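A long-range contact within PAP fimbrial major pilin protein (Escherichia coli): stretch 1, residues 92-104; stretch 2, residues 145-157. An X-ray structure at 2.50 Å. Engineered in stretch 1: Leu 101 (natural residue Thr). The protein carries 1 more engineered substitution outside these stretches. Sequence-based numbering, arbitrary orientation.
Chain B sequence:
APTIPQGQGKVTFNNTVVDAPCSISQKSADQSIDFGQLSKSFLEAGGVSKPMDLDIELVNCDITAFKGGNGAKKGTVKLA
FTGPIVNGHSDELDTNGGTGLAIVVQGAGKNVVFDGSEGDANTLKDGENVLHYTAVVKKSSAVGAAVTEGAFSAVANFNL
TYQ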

# COMPACT_ATOMS: atom_id res chain seq x y z
N GLU B 92 -28.50 12.17 8.23
CA GLU B 92 -28.39 12.93 9.46
C GLU B 92 -27.62 12.12 10.48
O GLU B 92 -28.11 11.12 10.99
CB GLU B 92 -29.77 13.29 10.03
CG GLU B 92 -30.65 14.12 9.11
CD GLU B 92 -31.80 14.80 9.85
OE1 GLU B 92 -32.36 14.20 10.80
OE2 GLU B 92 -32.16 15.94 9.48
N LEU B 93 -26.40 12.56 10.77
CA LEU B 93 -25.55 11.88 11.74
C LEU B 93 -25.97 12.24 13.17
O LEU B 93 -25.73 13.36 13.62
CB LEU B 93 -24.09 12.27 11.51
CG LEU B 93 -23.09 11.64 12.48
CD1 LEU B 93 -23.04 10.14 12.24
CD2 LEU B 93 -21.73 12.27 12.28
N ASP B 94 -26.59 11.29 13.87
CA ASP B 94 -27.04 11.52 15.24
C ASP B 94 -25.84 11.90 16.12
O ASP B 94 -24.72 11.45 15.87
CB ASP B 94 -27.73 10.27 15.79
CG ASP B 94 -28.79 10.61 16.84
OD1 ASP B 94 -28.51 11.41 17.75
OD2 ASP B 94 -29.91 10.05 16.75
N THR B 95 -26.09 12.71 17.15
CA THR B 95 -25.02 13.16 18.04
C THR B 95 -25.14 12.71 19.49
O THR B 95 -26.15 12.14 19.90
CB THR B 95 -24.95 14.69 18.07
OG1 THR B 95 -26.25 15.21 18.38
CG2 THR B 95 -24.48 15.23 16.73
N ASN B 96 -24.09 12.98 20.26
CA ASN B 96 -24.04 12.63 21.67
C ASN B 96 -24.26 13.86 22.53
O ASN B 96 -23.80 14.96 22.19
CB ASN B 96 -22.69 12.02 22.05
CG ASN B 96 -22.40 10.73 21.31
OD1 ASN B 96 -23.20 9.79 21.35
ND2 ASN B 96 -21.25 10.68 20.64
N GLY B 97 -24.96 13.68 23.65
CA GLY B 97 -25.23 14.78 24.55
C GLY B 97 -26.71 15.04 24.75
O GLY B 97 -27.08 15.94 25.51
N GLY B 98 -27.55 14.27 24.07
CA GLY B 98 -28.99 14.45 24.20
C GLY B 98 -29.49 15.86 23.95
O GLY B 98 -30.49 16.29 24.52
N THR B 99 -28.79 16.59 23.09
CA THR B 99 -29.17 17.96 22.76
C THR B 99 -30.29 17.98 21.73
O THR B 99 -30.97 18.99 21.57
CB THR B 99 -27.99 18.76 22.19
OG1 THR B 99 -27.49 18.09 21.02
CG2 THR B 99 -26.88 18.90 23.22
N GLY B 100 -30.49 16.87 21.04
CA GLY B 100 -31.52 16.81 20.02
C GLY B 100 -30.99 17.25 18.66
O GLY B 100 -31.72 17.29 17.67
N LEU B 101 -29.70 17.58 18.59
CA LEU B 101 -29.11 18.01 17.34
C LEU B 101 -28.60 16.84 16.49
O LEU B 101 -28.38 15.73 16.99
CB LEU B 101 -27.97 18.98 17.62
CG LEU B 101 -28.32 20.17 18.51
CD1 LEU B 101 -27.07 21.01 18.76
CD2 LEU B 101 -29.43 20.99 17.86
N ALA B 102 -28.41 17.11 15.21
CA ALA B 102 -27.91 16.13 14.25
C ALA B 102 -26.92 16.83 13.32
O ALA B 102 -26.99 18.05 13.13
CB ALA B 102 -29.07 15.56 13.45
N ILE B 103 -26.00 16.06 12.74
CA ILE B 103 -25.01 16.63 11.83
C ILE B 103 -25.22 16.16 10.40
O ILE B 103 -25.44 14.98 10.15
CB ILE B 103 -23.57 16.28 12.25
CG1 ILE B 103 -23.27 16.88 13.63
CG2 ILE B 103 -22.57 16.81 11.21
CD1 ILE B 103 -21.87 16.58 14.13
N VAL B 104 -25.14 17.11 9.47
CA VAL B 104 -25.32 16.86 8.05
C VAL B 104 -24.02 17.21 7.31
O VAL B 104 -23.41 18.25 7.55
CB VAL B 104 -26.50 17.71 7.52
CG1 VAL B 104 -26.38 17.93 6.02
CG2 VAL B 104 -27.81 17.01 7.85
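Stretch 2, residues 145-157: AAVTEGAFSAVAN

Stretch 2 is extended, becoming a strand that continues past Asn 157; it runs antiparallel to the first arm and turn of stretch 1, with Asn 96 and Ser 153 forming the single antiparallel bridge. Stretch 1 doubles back on itself, Leu 93 pairing with Ile 103 through N to O bonds in both directions, and the side chains of Thr 95, Thr 99, Leu 101 and Ile 103 line a hollow. Phe 152 (chi1 p) fills it: its ring meets Leu 101 obliquely, Phe 152 CD2 lying 3.6 Å from CD1 of that engineered residue (Thr in nature), while Phe 152 CD1 lies 4.2 Å from Thr 95 CG2 and Phe 152 CB 3.7 Å from Thr 99 OG1. Farther along, Ala 154 CB rests against Leu 93 CD2 and Ile 103 CD1, each at 4.1 Å, and Thr 95 CG2 at 4.0 Å; Leu 93 CD2 also meets Ala 156 CB at 4.1 Å. At the other end, Val 147 CG1 packs on Leu 101 CD2 at 3.5 Å.

The backbones are pinned at two places. Asn 96 N donates to Ser 153 O (2.7 Å), with a weak return bond from Ser 153 N to Asn 96 O (3.1 Å); farther along, Thr 148 N donates to Thr 99 O (2.9 Å). Beside the second pin, Thr 99 CG2 comes within 3.0 Å of Gly 150 O. Close approach leaves no room at Gly 97 or Gly 100: a CB would clash with Ala 151 O or Ala 146 O, respectively.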

# COMPACT_ATOMS: atom_id res chain seq x y z
N ALA B 145 -38.67 16.23 18.15
CA ALA B 145 -37.33 16.50 18.65
C ALA B 145 -37.28 17.95 19.09
O ALA B 145 -37.94 18.81 18.50
CB ALA B 145 -36.29 16.23 17.57
N ALA B 146 -36.50 18.24 20.13
CA ALA B 146 -36.38 19.60 20.62
C ALA B 146 -34.96 19.88 21.05
O ALA B 146 -34.35 19.11 21.79
CB ALA B 146 -37.34 19.83 21.78
N VAL B 147 -34.43 21.00 20.57
CA VAL B 147 -33.07 21.39 20.89
C VAL B 147 -33.01 21.76 22.36
O VAL B 147 -33.90 22.46 22.87
CB VAL B 147 -32.62 22.59 20.05
CG1 VAL B 147 -31.16 22.88 20.30
CG2 VAL B 147 -32.88 22.30 18.59
N THR B 148 -31.97 21.29 23.04
CA THR B 148 -31.79 21.56 24.46
C THR B 148 -30.36 22.03 24.70
O THR B 148 -29.46 21.68 23.94
CB THR B 148 -32.05 20.30 25.32
OG1 THR B 148 -30.86 19.98 26.07
CG2 THR B 148 -32.43 19.10 24.44
N GLU B 149 -30.16 22.82 25.75
CA GLU B 149 -28.84 23.33 26.08
C GLU B 149 -27.90 22.16 26.39
O GLU B 149 -28.34 21.10 26.84
CB GLU B 149 -28.92 24.28 27.28
N GLY B 150 -26.61 22.37 26.14
CA GLY B 150 -25.63 21.33 26.39
C GLY B 150 -24.71 21.03 25.22
O GLY B 150 -25.11 21.15 24.05
N ALA B 151 -23.48 20.63 25.52
CA ALA B 151 -22.49 20.29 24.50
C ALA B 151 -22.80 18.95 23.84
O ALA B 151 -23.25 18.00 24.49
CB ALA B 151 -21.09 20.27 25.11
N PHE B 152 -22.55 18.88 22.53
CA PHE B 152 -22.78 17.66 21.76
C PHE B 152 -21.45 17.24 21.13
O PHE B 152 -20.47 17.99 21.15
CB PHE B 152 -23.82 17.91 20.67
CG PHE B 152 -23.37 18.89 19.62
CD1 PHE B 152 -22.57 18.48 18.56
CD2 PHE B 152 -23.72 20.23 19.71
CE1 PHE B 152 -22.13 19.39 17.60
CE2 PHE B 152 -23.28 21.15 18.75
CZ PHE B 152 -22.49 20.73 17.70
N SER B 153 -21.43 16.03 20.56
CA SER B 153 -20.24 15.52 19.90
C SER B 153 -20.66 14.36 19.02
O SER B 153 -21.79 13.87 19.12
CB SER B 153 -19.21 15.03 20.93
OG SER B 153 -19.70 13.92 21.66
N ALA B 154 -19.75 13.92 18.16
CA ALA B 154 -20.03 12.80 17.28
C ALA B 154 -18.75 12.30 16.61
O ALA B 154 -17.75 13.03 16.52
CB ALA B 154 -21.05 13.19 16.21
N VAL B 155 -18.80 11.06 16.15
CA VAL B 155 -17.67 10.44 15.46
C VAL B 155 -18.21 9.74 14.23
O VAL B 155 -19.19 9.00 14.31
CB VAL B 155 -16.95 9.37 16.32
CG1 VAL B 155 -15.85 8.69 15.48
CG2 VAL B 155 -16.35 10.01 17.56
N ALA B 156 -17.58 9.96 13.10
CA ALA B 156 -18.01 9.32 11.87
C ALA B 156 -16.85 8.47 11.34
O ALA B 156 -15.70 8.89 11.40
CB ALA B 156 -18.41 10.37 10.85
N ASN B 157 -17.15 7.27 10.85
CA ASN B 157 -16.09 6.42 10.30
C ASN B 157 -15.94 6.63 8.81
O ASN B 157 -16.88 6.40 8.05
CB ASN B 157 -16.37 4.93 10.55
CG ASN B 157 -16.11 4.53 11.98
OD1 ASN B 157 -15.05 4.83 12.55
ND2 ASN B 157 -17.07 3.83 12.58